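Local coordinates for type IV secretion system protein VirB11 (Brucella suis, PDB 2GZA) that hydrolyses ATP as a hexameric, cytoplasmic P-loop ATPase of the VirB type IV secretion system, which could be required for establishing the replication niche in the host, at residues Leu73-Ala76 against Thr77-Val81. Residues are numbered along the deposited sequence; the frame is centred on the assembly and turned at random.
Sequences LGTA and TARFV
Thr77 overlaps the preceding helical turn with both branches of its side chain. Its methyl CG2 meets Leu73 CD1 at 3.8 Å, the two side chains crossing at a slant, while its hydroxyl OG1 donates to Gly74 O across 2.6 Å. With chi1 at 64°, OG1 is flanked by the backbone N and C of Thr77, which turns the hydroxyl back toward the carbonyl three residues earlier. It comes in well off the C=O axis, at a C=O...OG1 angle of 123° and tilted 25° from the carbonyl plane. Ala78 N, by contrast, approaches Gly74 O nearly head-on at 2.9 Å. Two donors therefore grip one carbonyl, and the hydroxyl of a buried threonine is satisfied within its own helix.

Elsewhere on the surface of the helix, Arg79 doubles back alongside Thr75, its methylenes stretched out. One face of its guanidinium lies over Thr75 OG1 and Ala76 CA; OG1 sits above that face, 3.5 Å from Arg79 NH2, a packing contact. The same OG1 is hydrogen-bonded to Ser72 O. Arg79 N donates to Thr75 O at 2.9 Å, whereas the next bond, from Phe80 N to Ala76 O, is weak.

Leu73, Ala76, Thr77 and Phe80 touch helix 13-26, and Thr77 and Ala78 reach Leu92 of strand 91-95. N-H bonded to the C=O four residues earlier is the alpha-helical pattern, and a hydroxyl bond three residues back commonly satisfies a helical threonine. Helix 67-81 thus packs against both helix 13-26 and strand 91-95, an outermost strand of the chain's N-terminal antiparallel sheet, with Thr77 at the junction.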
loop_
_atom_site.group_PDB
_atom_site.type_symbol
_atom_site.label_atom_id
_atom_site.label_comp_id
_atom_site.label_asym_id
_atom_site.label_seq_id
_atom_site.Cartn_x
_atom_site.Cartn_y
_atom_site.Cartn_z
ATOM N N LEU C 73 5.629 49.571 -5.159
ATOM C CA LEU C 73 5.378 48.759 -6.347
ATOM C C LEU C 73 4.746 47.435 -5.959
ATOM O O LEU C 73 3.754 47.030 -6.559
ATOM C CB LEU C 73 6.665 48.540 -7.145
ATOM C CG LEU C 73 6.660 47.523 -8.291
ATOM C CD1 LEU C 73 5.620 47.845 -9.347
ATOM C CD2 LEU C 73 8.023 47.453 -8.921
ATOM N N GLY C 74 5.316 46.784 -4.943
ATOM C CA GLY C 74 4.798 45.520 -4.433
ATOM C C GLY C 74 3.348 45.608 -4.011
ATOM O O GLY C 74 2.504 44.848 -4.487
ATOM N N THR C 75 3.060 46.551 -3.124
ATOM C CA THR C 75 1.716 46.714 -2.579
ATOM C C THR C 75 0.688 46.987 -3.671
ATOM O O THR C 75 -0.390 46.394 -3.678
ATOM C CB THR C 75 1.655 47.824 -1.505
ATOM O OG1 THR C 75 1.961 49.091 -2.101
ATOM C CG2 THR C 75 2.637 47.533 -0.367
ATOM N N ALA C 76 1.038 47.871 -4.601
ATOM C CA ALA C 76 0.163 48.212 -5.719
ATOM C C ALA C 76 -0.177 46.991 -6.561
ATOM O O ALA C 76 -1.335 46.815 -6.954
ATOM C CB ALA C 76 0.780 49.310 -6.571
ATOM N N THR C 77 0.823 46.148 -6.815
ATOM C CA THR C 77 0.624 44.938 -7.603
ATOM C C THR C 77 -0.222 43.931 -6.831
ATOM O O THR C 77 -1.072 43.255 -7.416
ATOM C CB THR C 77 1.958 44.301 -8.046
ATOM O OG1 THR C 77 2.696 43.866 -6.900
ATOM C CG2 THR C 77 2.793 45.290 -8.835
ATOM N N ALA C 78 0.003 43.857 -5.517
ATOM C CA ALA C 78 -0.786 43.011 -4.620
ATOM C C ALA C 78 -2.262 43.371 -4.706
ATOM O O ALA C 78 -3.106 42.510 -4.955
ATOM C CB ALA C 78 -0.286 43.143 -3.181
ATOM N N ARG C 79 -2.554 44.657 -4.514
ATOM C CA ARG C 79 -3.912 45.209 -4.599
ATOM C C ARG C 79 -4.596 44.935 -5.931
ATOM O O ARG C 79 -5.815 44.808 -5.986
ATOM C CB ARG C 79 -3.883 46.727 -4.449
ATOM C CG ARG C 79 -3.462 47.268 -3.105
ATOM C CD ARG C 79 -3.354 48.775 -3.218
ATOM N NE ARG C 79 -2.452 49.366 -2.234
ATOM C CZ ARG C 79 -1.757 50.482 -2.432
ATOM N NH1 ARG C 79 -1.837 51.134 -3.588
ATOM N NH2 ARG C 79 -0.965 50.943 -1.477
ATOM N N PHE C 80 -3.807 44.888 -6.999
ATOM C CA PHE C 80 -4.320 44.687 -8.351
ATOM C C PHE C 80 -4.866 43.271 -8.526
ATOM O O PHE C 80 -5.762 43.034 -9.342
ATOM C CB PHE C 80 -3.223 45.010 -9.370
ATOM C CG PHE C 80 -3.703 45.092 -10.792
ATOM C CD1 PHE C 80 -4.617 46.066 -11.186
ATOM C CD2 PHE C 80 -3.219 44.210 -11.746
ATOM C CE1 PHE C 80 -5.059 46.143 -12.504
ATOM C CE2 PHE C 80 -3.652 44.279 -13.064
ATOM C CZ PHE C 80 -4.572 45.251 -13.445
ATOM N N VAL C 81 -4.327 42.350 -7.729
ATOM C CA VAL C 81 -4.786 40.971 -7.663
ATOM C C VAL C 81 -5.674 40.811 -6.430
ATOM O O VAL C 81 -6.294 39.782 -6.243
ATOM C CB VAL C 81 -3.584 40.002 -7.545
ATOM C CG1 VAL C 81 -4.022 38.544 -7.719
ATOM C CG2 VAL C 81 -2.513 40.355 -8.570
#